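Local coordinates for protein thiamine pyrophosphokinase (Candida albicans, PDB 2G9Z) that transfers a pyrophosphate group from ATP to thiamine, making the cofactor thiamine pyrophosphate in a magnesium-dependent reaction, at residues 47-52 and 247-252; 275-280 and 334-339. All blocks are in the same frame, centred on the assembly; numbering follows the deposited sequence.

Interaction 1: residues 47-52 and 247-252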
ATOM      1  N   ILE A  47      12.701 -19.319  -3.825  1.00 20.54           N
ATOM      2  CA  ILE A  47      11.484 -18.671  -4.302  1.00 20.06           C
ATOM      3  C   ILE A  47      11.537 -18.499  -5.817  1.00 20.22           C
ATOM      4  O   ILE A  47      12.515 -17.979  -6.348  1.00 20.52           O
ATOM      5  CB  ILE A  47      11.304 -17.257  -3.699  1.00 18.94           C
ATOM      6  CG1 ILE A  47      11.540 -17.274  -2.190  1.00 19.30           C
ATOM      7  CG2 ILE A  47       9.897 -16.759  -3.990  1.00 19.72           C
ATOM      8  CD1 ILE A  47      11.524 -15.892  -1.560  1.00 18.63           C
ATOM      9  N   GLN A  48      10.482 -18.929  -6.499  1.00 19.81           N
ATOM     10  CA  GLN A  48      10.379 -18.808  -7.952  1.00 21.19           C
ATOM     11  C   GLN A  48       9.064 -18.094  -8.227  1.00 20.64           C
ATOM     12  O   GLN A  48       8.074 -18.713  -8.620  1.00 20.91           O
ATOM     13  CB  GLN A  48      10.369 -20.189  -8.598  1.00 22.35           C
ATOM     14  CG  GLN A  48      11.664 -20.950  -8.433  1.00 21.78           C
ATOM     15  CD  GLN A  48      11.548 -22.379  -8.910  0.60 24.96           C
ATOM     16  OE1 GLN A  48      10.925 -23.213  -8.256  1.00 27.45           O
ATOM     17  NE2 GLN A  48      12.134 -22.667 -10.063  1.00 24.39           N
ATOM     18  N   PRO A  49       9.045 -16.769  -8.034  1.00 21.91           N
ATOM     19  CA  PRO A  49       7.855 -15.933  -8.235  1.00 21.26           C
ATOM     20  C   PRO A  49       7.225 -15.937  -9.620  1.00 22.27           C
ATOM     21  O   PRO A  49       6.019 -15.747  -9.749  1.00 21.38           O
ATOM     22  CB  PRO A  49       8.342 -14.529  -7.867  1.00 22.43           C
ATOM     23  CG  PRO A  49       9.600 -14.766  -7.047  1.00 23.60           C
ATOM     24  CD  PRO A  49      10.222 -15.930  -7.754  1.00 22.28           C
ATOM     25  N   PHE A  50       8.033 -16.173 -10.651  1.00 22.88           N
ATOM     26  CA  PHE A  50       7.531 -16.096 -12.017  1.00 23.61           C
ATOM     27  C   PHE A  50       7.236 -17.384 -12.765  1.00 25.20           C
ATOM     28  O   PHE A  50       7.091 -17.369 -13.988  1.00 24.47           O
ATOM     29  CB  PHE A  50       8.495 -15.233 -12.829  1.00 23.57           C
ATOM     30  CG  PHE A  50       8.839 -13.942 -12.154  1.00 23.64           C
ATOM     31  CD1 PHE A  50       7.913 -12.902 -12.105  1.00 24.44           C
ATOM     32  CD2 PHE A  50      10.058 -13.784 -11.506  1.00 22.53           C
ATOM     33  CE1 PHE A  50       8.196 -11.727 -11.418  1.00 21.55           C
ATOM     34  CE2 PHE A  50      10.350 -12.609 -10.816  1.00 21.25           C
ATOM     35  CZ  PHE A  50       9.412 -11.580 -10.773  1.00 20.72           C
ATOM     36  N   VAL A  51       7.132 -18.493 -12.045  1.00 24.97           N
ATOM     37  CA  VAL A  51       6.826 -19.762 -12.685  1.00 27.86           C
ATOM     38  C   VAL A  51       5.501 -19.672 -13.446  1.00 28.69           C
ATOM     39  O   VAL A  51       5.300 -20.373 -14.435  1.00 30.28           O
ATOM     40  CB  VAL A  51       6.714 -20.902 -11.652  1.00 28.25           C
ATOM     41  CG1 VAL A  51       6.276 -22.186 -12.340  1.00 28.70           C
ATOM     42  CG2 VAL A  51       8.046 -21.106 -10.961  1.00 28.68           C
ATOM     43  N   TYR A  52       4.604 -18.798 -12.995  1.00 28.60           N
ATOM     44  CA  TYR A  52       3.305 -18.668 -13.645  1.00 30.21           C
ATOM     45  C   TYR A  52       3.348 -17.953 -14.993  1.00 31.27           C
ATOM     46  O   TYR A  52       2.364 -17.966 -15.732  1.00 33.86           O
ATOM     47  CB  TYR A  52       2.308 -17.954 -12.722  1.00 28.80           C
ATOM     48  CG  TYR A  52       2.483 -16.455 -12.640  1.00 28.72           C
ATOM     49  CD1 TYR A  52       3.522 -15.887 -11.896  1.00 27.30           C
ATOM     50  CD2 TYR A  52       1.617 -15.603 -13.320  1.00 28.12           C
ATOM     51  CE1 TYR A  52       3.687 -14.503 -11.834  1.00 27.59           C
ATOM     52  CE2 TYR A  52       1.770 -14.223 -13.265  1.00 28.91           C
ATOM     53  CZ  TYR A  52       2.805 -13.677 -12.523  1.00 29.68           C
ATOM     54  OH  TYR A  52       2.948 -12.307 -12.472  1.00 31.95           O
ATOM     55  N   ILE A 247       4.554  -7.936  -8.325  1.00 19.78           N
ATOM     56  CA  ILE A 247       4.269  -9.174  -7.626  1.00 17.37           C
ATOM     57  C   ILE A 247       4.878  -8.941  -6.246  1.00 17.87           C
ATOM     58  O   ILE A 247       5.996  -8.425  -6.121  1.00 15.77           O
ATOM     59  CB  ILE A 247       4.911 -10.399  -8.306  1.00 17.50           C
ATOM     60  CG1 ILE A 247       4.476 -11.671  -7.577  1.00 17.18           C
ATOM     61  CG2 ILE A 247       6.431 -10.266  -8.329  1.00 18.64           C
ATOM     62  CD1 ILE A 247       4.741 -12.942  -8.355  1.00 18.79           C
ATOM     63  N   ILE A 248       4.130  -9.308  -5.214  1.00 16.57           N
ATOM     64  CA  ILE A 248       4.551  -9.091  -3.840  1.00 15.91           C
ATOM     65  C   ILE A 248       4.547 -10.409  -3.087  1.00 16.39           C
ATOM     66  O   ILE A 248       3.589 -11.180  -3.165  1.00 13.75           O
ATOM     67  CB  ILE A 248       3.594  -8.086  -3.166  1.00 16.30           C
ATOM     68  CG1 ILE A 248       3.533  -6.817  -4.023  1.00 14.09           C
ATOM     69  CG2 ILE A 248       4.046  -7.779  -1.741  1.00 15.71           C
ATOM     70  CD1 ILE A 248       2.480  -5.819  -3.590  1.00 17.61           C
ATOM     71  N   PHE A 249       5.631 -10.670  -2.371  1.00 14.70           N
ATOM     72  CA  PHE A 249       5.753 -11.914  -1.629  1.00 15.56           C
ATOM     73  C   PHE A 249       6.618 -11.717  -0.408  1.00 16.42           C
ATOM     74  O   PHE A 249       7.178 -10.638  -0.180  1.00 14.99           O
ATOM     75  CB  PHE A 249       6.342 -13.023  -2.516  1.00 13.50           C
ATOM     76  CG  PHE A 249       7.592 -12.625  -3.242  1.00 16.40           C
ATOM     77  CD1 PHE A 249       7.527 -11.855  -4.401  1.00 16.38           C
ATOM     78  CD2 PHE A 249       8.843 -12.997  -2.756  1.00 15.72           C
ATOM     79  CE1 PHE A 249       8.692 -11.461  -5.062  1.00 19.96           C
ATOM     80  CE2 PHE A 249      10.010 -12.609  -3.406  1.00 16.26           C
ATOM     81  CZ  PHE A 249       9.935 -11.839  -4.561  1.00 17.28           C
ATOM     82  N   LEU A 250       6.743 -12.774   0.377  1.00 17.13           N
ATOM     83  CA  LEU A 250       7.507 -12.684   1.599  1.00 18.01           C
ATOM     84  C   LEU A 250       8.852 -13.381   1.527  1.00 17.43           C
ATOM     85  O   LEU A 250       8.959 -14.506   1.044  1.00 19.98           O
ATOM     86  CB  LEU A 250       6.683 -13.266   2.752  1.00 17.44           C
ATOM     87  CG  LEU A 250       7.065 -12.885   4.184  1.00 21.27           C
ATOM     88  CD1 LEU A 250       6.828 -11.397   4.390  1.00 18.94           C
ATOM     89  CD2 LEU A 250       6.229 -13.692   5.174  1.00 19.58           C
ATOM     90  N   LEU A 251       9.881 -12.685   1.984  1.00 16.83           N
ATOM     91  CA  LEU A 251      11.212 -13.255   2.052  1.00 16.34           C
ATOM     92  C   LEU A 251      11.197 -13.820   3.467  1.00 17.37           C
ATOM     93  O   LEU A 251      10.709 -13.167   4.389  1.00 15.94           O
ATOM     94  CB  LEU A 251      12.280 -12.168   1.913  1.00 16.26           C
ATOM     95  CG  LEU A 251      12.393 -11.517   0.534  1.00 17.68           C
ATOM     96  CD1 LEU A 251      13.422 -10.403   0.582  1.00 17.55           C
ATOM     97  CD2 LEU A 251      12.793 -12.568  -0.495  1.00 17.09           C
ATOM     98  N   LYS A 252      11.700 -15.034   3.642  1.00 17.81           N
ATOM     99  CA  LYS A 252      11.681 -15.650   4.960  1.00 18.84           C
ATOM    100  C   LYS A 252      12.973 -15.484   5.738  1.00 20.30           C
ATOM    101  O   LYS A 252      14.060 -15.494   5.165  1.00 18.56           O
ATOM    102  CB  LYS A 252      11.367 -17.141   4.840  1.00 21.32           C
ATOM    103  CG  LYS A 252      10.047 -17.467   4.148  1.00 25.38           C
ATOM    104  CD  LYS A 252       9.695 -18.927   4.366  1.00 28.35           C
ATOM    105  CE  LYS A 252       8.313 -19.271   3.822  1.00 31.71           C
ATOM    106  NZ  LYS A 252       7.820 -20.554   4.417  1.00 31.41           N
TER

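Interaction 2: residues 275-280 and 334-339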
ATOM      1  N   THR A 275      17.344  -2.828 -15.822  1.00 33.18           N
ATOM      2  CA  THR A 275      17.046  -3.665 -14.667  1.00 28.35           C
ATOM      3  C   THR A 275      15.644  -3.506 -14.093  1.00 24.98           C
ATOM      4  O   THR A 275      15.109  -2.401 -14.035  1.00 21.65           O
ATOM      5  CB  THR A 275      18.035  -3.390 -13.520  1.00 28.11           C
ATOM      6  OG1 THR A 275      18.001  -1.996 -13.191  1.00 27.36           O
ATOM      7  CG2 THR A 275      19.447  -3.782 -13.917  1.00 29.79           C
ATOM      8  N   PRO A 276      15.037  -4.624 -13.655  1.00 21.63           N
ATOM      9  CA  PRO A 276      13.694  -4.612 -13.070  1.00 18.79           C
ATOM     10  C   PRO A 276      13.771  -3.928 -11.705  1.00 17.63           C
ATOM     11  O   PRO A 276      14.763  -4.073 -10.990  1.00 16.66           O
ATOM     12  CB  PRO A 276      13.358  -6.096 -12.930  1.00 19.40           C
ATOM     13  CG  PRO A 276      14.194  -6.746 -13.996  1.00 21.17           C
ATOM     14  CD  PRO A 276      15.494  -6.005 -13.880  1.00 20.03           C
ATOM     15  N   THR A 277      12.727  -3.195 -11.346  1.00 15.15           N
ATOM     16  CA  THR A 277      12.685  -2.505 -10.064  1.00 13.66           C
ATOM     17  C   THR A 277      12.139  -3.412  -8.961  1.00 12.84           C
ATOM     18  O   THR A 277      11.293  -4.265  -9.214  1.00 13.74           O
ATOM     19  CB  THR A 277      11.798  -1.253 -10.158  1.00 16.25           C
ATOM     20  OG1 THR A 277      12.416  -0.307 -11.035  1.00 18.20           O
ATOM     21  CG2 THR A 277      11.598  -0.626  -8.789  1.00 15.44           C
ATOM     22  N   CYS A 278      12.627  -3.225  -7.738  1.00 12.37           N
ATOM     23  CA  CYS A 278      12.155  -4.022  -6.610  1.00 12.58           C
ATOM     24  C   CYS A 278      12.320  -3.256  -5.305  1.00 12.75           C
ATOM     25  O   CYS A 278      12.950  -2.197  -5.262  1.00 11.31           O
ATOM     26  CB  CYS A 278      12.913  -5.354  -6.524  1.00 11.91           C
ATOM     27  SG  CYS A 278      14.671  -5.181  -6.155  1.00 15.81           S
ATOM     28  N   GLY A 279      11.739  -3.796  -4.242  1.00 12.34           N
ATOM     29  CA  GLY A 279      11.832  -3.150  -2.950  1.00 12.63           C
ATOM     30  C   GLY A 279      11.758  -4.157  -1.831  1.00 11.83           C
ATOM     31  O   GLY A 279      11.223  -5.243  -2.008  1.00 13.13           O
ATOM     32  N   LEU A 280      12.316  -3.799  -0.679  1.00 13.86           N
ATOM     33  CA  LEU A 280      12.300  -4.668   0.495  1.00 15.19           C
ATOM     34  C   LEU A 280      11.599  -3.828   1.541  1.00 15.77           C
ATOM     35  O   LEU A 280      12.116  -2.803   1.966  1.00 14.69           O
ATOM     36  CB  LEU A 280      13.726  -5.024   0.919  1.00 14.08           C
ATOM     37  CG  LEU A 280      14.435  -5.963  -0.065  1.00 18.07           C
ATOM     38  CD1 LEU A 280      14.852  -5.192  -1.309  1.00 20.25           C
ATOM     39  CD2 LEU A 280      15.656  -6.583   0.601  1.00 21.27           C
ATOM     40  N   ASN A 334       8.727  -6.683  -3.195  1.00 12.64           N
ATOM     41  CA  ASN A 334       7.902  -6.483  -4.371  1.00 12.55           C
ATOM     42  C   ASN A 334       8.856  -6.383  -5.544  1.00 13.59           C
ATOM     43  O   ASN A 334       9.952  -5.841  -5.416  1.00 15.61           O
ATOM     44  CB  ASN A 334       7.076  -5.192  -4.280  1.00 12.26           C
ATOM     45  CG  ASN A 334       7.925  -3.937  -4.390  1.00 14.64           C
ATOM     46  OD1 ASN A 334       8.758  -3.661  -3.532  1.00 14.96           O
ATOM     47  ND2 ASN A 334       7.707  -3.166  -5.447  1.00 14.18           N
ATOM     48  N   ILE A 335       8.448  -6.938  -6.675  1.00 14.09           N
ATOM     49  CA  ILE A 335       9.241  -6.871  -7.889  1.00 13.27           C
ATOM     50  C   ILE A 335       8.305  -6.353  -8.959  1.00 15.62           C
ATOM     51  O   ILE A 335       7.227  -6.910  -9.166  1.00 14.12           O
ATOM     52  CB  ILE A 335       9.770  -8.253  -8.316  1.00 14.40           C
ATOM     53  CG1 ILE A 335      10.760  -8.784  -7.270  1.00 11.29           C
ATOM     54  CG2 ILE A 335      10.442  -8.148  -9.685  1.00 13.45           C
ATOM     55  CD1 ILE A 335      11.344 -10.151  -7.614  1.00 13.58           C
ATOM     56  N   GLU A 336       8.703  -5.278  -9.627  1.00 15.70           N
ATOM     57  CA  GLU A 336       7.880  -4.702 -10.672  0.50 17.92           C
ATOM     58  C   GLU A 336       7.767  -5.662 -11.847  1.00 20.12           C
ATOM     59  O   GLU A 336       8.727  -6.344 -12.210  1.00 22.33           O
ATOM     60  CB  GLU A 336       8.471  -3.369 -11.138  0.50 16.91           C
ATOM     61  CG  GLU A 336       7.672  -2.688 -12.237  0.50 16.73           C
ATOM     62  CD  GLU A 336       8.008  -1.215 -12.375  0.50 17.98           C
ATOM     63  OE1 GLU A 336       9.192  -0.887 -12.589  0.50 17.84           O
ATOM     64  OE2 GLU A 336       7.081  -0.384 -12.268  0.50 17.55           O
ATOM     65  N   ILE A 337       6.577  -5.727 -12.428  1.00 22.26           N
ATOM     66  CA  ILE A 337       6.337  -6.592 -13.570  1.00 27.72           C
ATOM     67  C   ILE A 337       5.748  -5.768 -14.701  1.00 30.88           C
ATOM     68  O   ILE A 337       4.965  -4.850 -14.471  1.00 30.48           O
ATOM     69  CB  ILE A 337       5.335  -7.725 -13.244  1.00 28.01           C
ATOM     70  CG1 ILE A 337       5.912  -8.655 -12.179  1.00 27.84           C
ATOM     71  CG2 ILE A 337       5.020  -8.520 -14.512  1.00 29.37           C
ATOM     72  CD1 ILE A 337       4.968  -9.771 -11.780  1.00 29.30           C
ATOM     73  N   ASP A 338       6.141  -6.100 -15.921  1.00 37.68           N
ATOM     74  CA  ASP A 338       5.633  -5.422 -17.102  1.00 43.94           C
ATOM     75  C   ASP A 338       5.765  -6.394 -18.264  1.00 45.87           C
ATOM     76  O   ASP A 338       6.677  -6.280 -19.086  1.00 46.85           O
ATOM     77  CB  ASP A 338       6.429  -4.147 -17.386  1.00 46.69           C
ATOM     78  CG  ASP A 338       5.798  -3.301 -18.480  1.00 50.46           C
ATOM     79  OD1 ASP A 338       4.657  -2.828 -18.282  1.00 52.50           O
ATOM     80  OD2 ASP A 338       6.437  -3.112 -19.538  1.00 52.35           O
ATOM     81  N   VAL A 339       4.857  -7.364 -18.306  1.00 48.27           N
ATOM     82  CA  VAL A 339       4.853  -8.381 -19.352  1.00 50.23           C
ATOM     83  C   VAL A 339       4.020  -7.907 -20.547  1.00 51.45           C
ATOM     84  O   VAL A 339       3.125  -8.646 -21.012  1.00 52.46           O
ATOM     85  CB  VAL A 339       4.293  -9.726 -18.800  1.00 50.68           C
ATOM     86  CG1 VAL A 339       2.857  -9.544 -18.317  1.00 50.32           C
ATOM     87  CG2 VAL A 339       4.388 -10.816 -19.861  1.00 51.44           C
TER

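Interaction 1: residues 47-52 and 247-252
P49 and F249 meet in a CH-pi contact where two beta-sheets pack face to face, consistent with the beta-sandwich of the thiamine pyrophosphokinase family. Residue 47 ends an outermost strand of one sheet, Q48 to V51 form a type I turn, and 247-251 is a strand of the other. The proline ring brings CG over one face of the F249 ring, 4.1 Å from its centroid and 22° off the normal, displaced toward the rim atoms CE1 and CZ. The F249 ring leaves its backbone from the crowded position between N and the carbonyl carbon (chi1 50°). I47 approaches the CD2 and CE2 side of the same ring obliquely, and its CD1 continues to CD2 of L251, 3.7 Å away, the two side chains crossing at about a right angle.

I247 divides its two branches between two aromatic rings. CG1 lies anti to the backbone N (chi1 -176°), and CD1 beyond it meets CE1 of Y52 at 4.0 Å, whereas CG2 turns to CE1 of F50 at 3.8 Å. Within the turn, CB of P49 sits over the centre of the F50 ring, and F266 also stacks on F50. P49 O lies in plane at the edge of the Y52 ring and also touches CD1 of I247, at 3.4 Å.

Interaction 2: residues 275-280 and 334-339
E336 N donates to T277 O over 2.8 Å in a nearly straight bond, 171° at the hydrogen. Beyond it, G279 and N334 form an antiparallel hydrogen-bonded pair: G279 N reaches N334 O at 3.0 Å, and N334 N returns to G279 O at 3.1 Å. Between these bonds C278 and I335 form a non-hydrogen-bonded pair, where C278 CA makes a CA-H...O contact of 3.1 Å with N334 O.

The side chain of N334 bends back over its partner. Its CG lies between the backbone N and carbonyl carbon (chi1 70°), and OD1 comes 3.2 Å from CA of G279, close over a residue with no side chain; the amide ND2 instead bonds D218 of the second subunit. On the other face, CB of C278 packs against CG1 of I335 at 4.1 Å. E336 crosses T277 obliquely, OE1 lying 3.6 Å from T277 CB. The T277 hydroxyl has its hydrogen-bond partner in R316, a residue of the pocket of the bound thiamine pyrophosphate analogue.

The strands run antiparallel at 169°, their axes 4.7 Å apart. Strand 246-251 flanks 334-336 and strand 315-316 flanks 277-280, while R216 of the second subunit packs on T277 and E336, and F217 of that subunit on N334.

In the fold
Strands 246-251 and 331-336 are neighbours in one sheet, and through them interactions 1 and 2, with centres about 11 Å apart, become continuous. I247 O and I335 N are 2.9 Å apart, a probable hydrogen bond, and F50 CZ packs on I335 CG2 at 3.7 Å, carrying the core of interaction 1 onto the second contact. Interaction 1 joins this sheet to the opposing one, while interaction 2 extends it toward the ligand and the second subunit. The side chain of T277 is about 4 Å from a bound thiamine pyrophosphate analogue and about 8 Å from a magnesium ion, whereas that of L251 in interaction 1 is about 12 Å from the analogue.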